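Local coordinates for 6-phosphogluconate dehydrogenase, NAD-binding (Geobacter metallireducens, PDB 3PEF), which binds NADP+ and acts as a gamma-hydroxybutyrate dehydrogenase of the beta-hydroxyacid dehydrogenase family, with succinic semialdehyde reductase activity, at residues A[92-97]-A[149-154]; A[115-120]-A[158-163]. The protein carries 2 engineered substitutions. One frame throughout, in Å; residues are numbered along the deposited sequence.

Contact 1. Residues A[92-97]-A[149-154]; sequences VDMSTV and PGFEKM. With NAP (NADP nicotinamide-adenine-dinucleotide phosphate), chain I.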
# COMPACT_ATOMS: atom_id res chain seq x y z
N VAL A 92 33.90 -11.71 12.54
CA VAL A 92 32.90 -12.15 11.56
C VAL A 92 31.51 -11.77 12.06
O VAL A 92 30.94 -12.45 12.92
CB VAL A 92 32.95 -13.67 11.35
CG1 VAL A 92 31.90 -14.10 10.33
CG2 VAL A 92 34.35 -14.13 10.90
N ASP A 93 30.96 -10.66 11.57
CA ASP A 93 29.65 -10.23 12.03
C ASP A 93 28.54 -10.90 11.23
O ASP A 93 28.42 -10.70 10.01
CB ASP A 93 29.49 -8.70 11.99
CG ASP A 93 28.34 -8.19 12.88
OD1 ASP A 93 27.49 -9.01 13.32
OD2 ASP A 93 28.28 -6.98 13.16
N MET A 94 27.74 -11.69 11.93
CA MET A 94 26.67 -12.47 11.29
C MET A 94 25.28 -11.87 11.54
O MET A 94 24.24 -12.43 11.14
CB MET A 94 26.74 -13.94 11.73
CG MET A 94 28.15 -14.51 11.57
SD MET A 94 28.31 -16.26 12.05
CE MET A 94 27.38 -17.11 10.74
N SER A 95 25.27 -10.70 12.16
CA SER A 95 24.03 -9.95 12.38
C SER A 95 23.38 -9.52 11.07
O SER A 95 24.06 -9.19 10.11
CB SER A 95 24.32 -8.70 13.21
OG SER A 95 25.13 -9.01 14.34
N THR A 96 22.05 -9.46 11.05
CA THR A 96 21.35 -8.86 9.92
C THR A 96 21.33 -7.35 10.07
O THR A 96 20.72 -6.80 10.99
CB THR A 96 19.93 -9.36 9.77
OG1 THR A 96 19.96 -10.79 9.68
CG2 THR A 96 19.30 -8.78 8.49
N VAL A 97 22.00 -6.70 9.13
CA VAL A 97 22.32 -5.29 9.24
C VAL A 97 22.35 -4.74 7.82
O VAL A 97 22.36 -5.51 6.86
CB VAL A 97 23.69 -5.18 9.90
CG1 VAL A 97 24.47 -4.04 9.39
CG2 VAL A 97 23.55 -5.20 11.46
N PRO A 149 36.01 -23.73 9.21
CA PRO A 149 35.77 -24.90 10.07
C PRO A 149 34.65 -24.63 11.06
O PRO A 149 33.94 -25.56 11.46
CB PRO A 149 37.10 -25.08 10.82
CG PRO A 149 38.11 -24.45 9.94
CD PRO A 149 37.41 -23.28 9.29
N GLY A 150 34.50 -23.37 11.45
CA GLY A 150 33.41 -22.95 12.31
C GLY A 150 32.11 -22.87 11.53
O GLY A 150 31.09 -23.40 11.96
N PHE A 151 32.14 -22.20 10.38
CA PHE A 151 30.95 -22.10 9.53
C PHE A 151 30.38 -23.49 9.29
O PHE A 151 29.17 -23.67 9.21
CB PHE A 151 31.26 -21.46 8.17
CG PHE A 151 31.47 -19.97 8.20
CD1 PHE A 151 32.35 -19.37 7.31
CD2 PHE A 151 30.79 -19.16 9.11
CE1 PHE A 151 32.55 -18.00 7.30
CE2 PHE A 151 31.00 -17.77 9.11
CZ PHE A 151 31.88 -17.20 8.20
N GLU A 152 31.25 -24.48 9.16
CA GLU A 152 30.81 -25.83 8.81
C GLU A 152 30.09 -26.55 9.93
O GLU A 152 29.35 -27.50 9.70
CB GLU A 152 31.98 -26.66 8.29
CG GLU A 152 32.31 -26.34 6.84
CD GLU A 152 33.42 -27.20 6.29
OE1 GLU A 152 34.18 -27.78 7.09
OE2 GLU A 152 33.53 -27.29 5.04
N LYS A 153 30.30 -26.10 11.16
CA LYS A 153 29.57 -26.67 12.28
C LYS A 153 28.27 -25.91 12.50
O LYS A 153 27.40 -26.37 13.23
CB LYS A 153 30.43 -26.66 13.55
CG LYS A 153 31.68 -27.54 13.44
CD LYS A 153 31.30 -28.98 13.14
CE LYS A 153 32.01 -29.53 11.90
NZ LYS A 153 31.09 -30.38 11.07
N MET A 154 28.12 -24.76 11.85
CA MET A 154 26.95 -23.92 12.09
C MET A 154 25.96 -23.97 10.95
O MET A 154 24.76 -23.77 11.15
CB MET A 154 27.36 -22.48 12.38
CG MET A 154 28.27 -22.33 13.61
SD MET A 154 28.61 -20.63 14.09
CE MET A 154 29.66 -20.06 12.76
PA NAP I . 17.47 -12.22 19.81
O1A NAP I . 16.54 -11.14 20.19
O2A NAP I . 17.21 -13.53 20.44
O5B NAP I . 18.98 -11.78 20.13
C5B NAP I . 19.40 -10.46 19.94
C4B NAP I . 20.81 -10.36 20.49
O4B NAP I . 21.28 -9.05 20.28
C3B NAP I . 20.85 -10.61 21.99
O3B NAP I . 22.06 -11.28 22.24
C2B NAP I . 20.92 -9.21 22.56
O2B NAP I . 21.52 -9.11 23.82
C1B NAP I . 21.79 -8.56 21.50
N9A NAP I . 21.71 -7.09 21.58
C8A NAP I . 20.63 -6.31 21.26
N7A NAP I . 20.95 -5.02 21.49
C5A NAP I . 22.21 -4.97 21.97
C6A NAP I . 23.02 -3.91 22.34
N6A NAP I . 22.56 -2.67 22.27
N1A NAP I . 24.29 -4.16 22.79
C2A NAP I . 24.76 -5.46 22.87
N3A NAP I . 23.95 -6.51 22.48
C4A NAP I . 22.70 -6.27 22.03
O3 NAP I . 17.38 -12.36 18.23
PN NAP I . 18.06 -13.39 17.24
O1N NAP I . 17.02 -14.03 16.42
O2N NAP I . 19.04 -14.23 17.94
O5D NAP I . 18.78 -12.24 16.37
C5D NAP I . 20.16 -12.17 16.12
C4D NAP I . 20.33 -11.74 14.67
O4D NAP I . 20.05 -12.79 13.77
C3D NAP I . 19.34 -10.65 14.28
O3D NAP I . 20.05 -9.79 13.43
C2D NAP I . 18.24 -11.39 13.54
O2D NAP I . 17.62 -10.53 12.61
C1D NAP I . 19.06 -12.43 12.82
N1N NAP I . 18.39 -13.67 12.38
C2N NAP I . 17.41 -14.24 13.14
C3N NAP I . 16.82 -15.44 12.74
C7N NAP I . 15.78 -16.09 13.60
O7N NAP I . 14.92 -16.98 12.98
N7N NAP I . 15.64 -15.83 14.91
C4N NAP I . 17.23 -16.07 11.56
C5N NAP I . 18.25 -15.49 10.81
C6N NAP I . 18.84 -14.30 11.24
P2B NAP I . 20.68 -9.39 25.19
O1X NAP I . 21.46 -8.69 26.29
O2X NAP I . 19.31 -8.81 25.03
O3X NAP I . 20.58 -10.87 25.42
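V92 and M94 meet F151 and M154 in a small, wholly apolar contact that packs helix 141-154 against the end of strand 90-93, inside the nucleotide-binding domain. F151 and M94 make the larger share, and the phenyl ring takes two of the three close approaches. V92 reaches the ring at its edge, near the ring plane, with CG1 3.8 Å from F151 CZ; that methyl lies anti to the backbone N of V92 (chi1 180°). M94 bends at its thioether (chi3 70°), which brings CE obliquely to the same end of the ring, 4.0 Å from F151 CE2. The sulfur has its own neighbour on the helix, as M94 SD lies 4.1 Å from M154 CE. M16 of helix 11-22 touches both methionines.

Beyond M94 the chain turns toward the cofactor. D93 OD1 accepts from S95 N at 3.0 Å, forming an Asx turn, and also from S95 OG at 2.6 Å through its syn lone pair. T96 N then donates to O3D of the nicotinamide ribose of NADP at 3.1 Å. Apolar helix-on-sheet packing beside a cofactor-binding loop at the C-terminal end of a parallel strand is characteristic of Rossmann-type dinucleotide-binding domains.

Contact 2. Residues A[115-120]-A[158-163]; sequences RFLEAP and IIHLGD. With EDO (1,2-ethanediol), chain N.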
# COMPACT_ATOMS: atom_id res chain seq x y z
N ARG A 115 40.94 -8.19 10.76
CA ARG A 115 40.30 -8.55 9.49
C ARG A 115 38.79 -8.70 9.69
O ARG A 115 38.34 -9.05 10.78
CB ARG A 115 40.92 -9.83 8.92
CG ARG A 115 42.39 -9.63 8.45
CD ARG A 115 43.07 -10.94 8.07
NE ARG A 115 42.95 -11.92 9.15
CZ ARG A 115 42.85 -13.23 8.97
NH1 ARG A 115 42.86 -13.74 7.74
NH2 ARG A 115 42.74 -14.04 10.01
N PHE A 116 38.01 -8.42 8.65
CA PHE A 116 36.56 -8.43 8.80
C PHE A 116 35.80 -9.15 7.69
O PHE A 116 36.15 -9.04 6.51
CB PHE A 116 36.02 -7.01 8.92
CG PHE A 116 34.54 -6.95 9.07
CD1 PHE A 116 33.94 -7.18 10.30
CD2 PHE A 116 33.73 -6.70 7.98
CE1 PHE A 116 32.57 -7.14 10.43
CE2 PHE A 116 32.36 -6.64 8.10
CZ PHE A 116 31.78 -6.86 9.33
N LEU A 117 34.74 -9.86 8.08
CA LEU A 117 33.89 -10.65 7.19
C LEU A 117 32.47 -10.45 7.70
O LEU A 117 32.23 -10.59 8.90
CB LEU A 117 34.23 -12.14 7.34
CG LEU A 117 34.30 -13.24 6.26
CD1 LEU A 117 33.67 -14.55 6.75
CD2 LEU A 117 33.80 -12.88 4.85
N GLU A 118 31.53 -10.11 6.84
CA GLU A 118 30.13 -10.18 7.28
C GLU A 118 29.62 -11.53 6.85
O GLU A 118 30.01 -12.02 5.80
CB GLU A 118 29.27 -9.10 6.64
CG GLU A 118 29.11 -9.23 5.14
CD GLU A 118 28.18 -8.18 4.56
OE1 GLU A 118 28.10 -8.05 3.32
OE2 GLU A 118 27.53 -7.46 5.35
N ALA A 119 28.78 -12.16 7.66
CA ALA A 119 28.17 -13.42 7.23
C ALA A 119 26.79 -13.63 7.84
O ALA A 119 26.62 -14.51 8.68
CB ALA A 119 29.11 -14.61 7.52
N PRO A 120 25.80 -12.83 7.40
CA PRO A 120 24.43 -13.04 7.88
C PRO A 120 23.93 -14.39 7.37
O PRO A 120 24.51 -14.94 6.43
CB PRO A 120 23.65 -11.90 7.22
CG PRO A 120 24.40 -11.66 5.93
CD PRO A 120 25.86 -11.85 6.31
N ILE A 158 27.43 -22.82 2.50
CA ILE A 158 28.25 -21.67 2.84
C ILE A 158 28.79 -21.06 1.55
O ILE A 158 29.45 -21.74 0.77
CB ILE A 158 29.42 -22.09 3.76
CG1 ILE A 158 28.88 -22.76 5.03
CG2 ILE A 158 30.27 -20.88 4.12
CD1 ILE A 158 29.73 -23.90 5.55
N ILE A 159 28.50 -19.78 1.32
CA ILE A 159 28.92 -19.15 0.07
C ILE A 159 29.59 -17.82 0.31
O ILE A 159 29.44 -17.22 1.38
CB ILE A 159 27.73 -18.93 -0.89
CG1 ILE A 159 26.75 -17.93 -0.28
CG2 ILE A 159 27.02 -20.25 -1.18
CD1 ILE A 159 25.73 -17.40 -1.28
N HIS A 160 30.32 -17.35 -0.69
CA HIS A 160 31.01 -16.07 -0.58
C HIS A 160 30.56 -15.17 -1.73
O HIS A 160 30.62 -15.57 -2.88
CB HIS A 160 32.53 -16.29 -0.61
CG HIS A 160 33.33 -15.05 -0.35
ND1 HIS A 160 33.60 -14.12 -1.33
CD2 HIS A 160 33.93 -14.60 0.78
CE1 HIS A 160 34.33 -13.15 -0.81
NE2 HIS A 160 34.54 -13.41 0.47
N LEU A 161 30.10 -13.96 -1.41
CA LEU A 161 29.38 -13.14 -2.39
C LEU A 161 30.13 -11.91 -2.86
O LEU A 161 29.56 -11.08 -3.57
CB LEU A 161 28.03 -12.71 -1.80
CG LEU A 161 27.08 -13.87 -1.52
CD1 LEU A 161 25.94 -13.44 -0.58
CD2 LEU A 161 26.52 -14.40 -2.84
N GLY A 162 31.38 -11.77 -2.45
CA GLY A 162 32.20 -10.66 -2.90
C GLY A 162 32.60 -9.74 -1.76
O GLY A 162 32.84 -10.21 -0.65
N ASP A 163 32.64 -8.45 -2.03
CA ASP A 163 33.05 -7.46 -1.03
C ASP A 163 31.99 -7.22 0.05
O ASP A 163 30.80 -7.50 -0.16
CB ASP A 163 33.37 -6.13 -1.72
CG ASP A 163 34.49 -6.25 -2.72
OD1 ASP A 163 35.40 -7.08 -2.50
OD2 ASP A 163 34.47 -5.51 -3.73
C1 EDO N . 36.61 -6.03 4.93
O1 EDO N . 37.63 -6.88 5.46
C2 EDO N . 36.69 -4.64 5.55
O2 EDO N . 35.78 -3.79 4.84
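L117 and E118 approach H160 and D163 across a loose contact in the Rossmann-type domain. H160 ends strand 157-160 of the mixed sheet, and D163 belongs to the loop beyond it. Strand 133-139 runs between strands 115-122 and 157-160. No hydrogen bond joins the two segments, and the backbones stay well apart, L117 and D163 being the nearest pair at 8.9 Å between CA atoms.

The packing part is a single distant approach. A methyl of L117 comes obliquely to the imidazole of H160, with L117 CD2 4.4 Å from H160 CD2. The imidazole is held by other neighbours: NE2 is hydrogen-bonded to G139 O, and the ring packs edge-to-face with Y144 of helix 141-154.

The polar part centres on E118, extended at chi2 (177°) so that its carboxylate lies near the loop of D163. E118 OE1 is 4.4 Å from D163 O, a proximity and not a bond, since neither oxygen would be expected to donate. Three bonds grip this buried group: the amides of G165 and A168 tie OE1 to the start of helix 166-194, which bears the predicted active-site residue K171, and S102 OG ties OE2 to helix 99-111.

A 1,2-ethanediol, probably from the crystallisation liquor, sits beside F116: its O1 donates to F116 O at 2.8 Å, and its C1 lies at the edge of the F116 ring.

Overall arrangement
From the N terminus, the chain passes through strand 90-93 into residues 92-97, then through helix 99-111 to strand 115-122, the start of contact 2. It continues along strand 133-139 and enters helix 141-154, where contact 1 closes a loop of 51 residues; contact 2 closes one of 37 when residues 158-163 follow. The two loops cross, since their segments alternate. Probable hydrogen bonds between D93 and both L117 and A119 join the contacts directly, and L117 also packs on F151. Contact 1 packs helix 141-154 on strand 90-93, while contact 2 brings the end of strand 157-160 and its following loop near strand 115-122, across strand 133-139. The centres of the two contacts are about 9 Å apart.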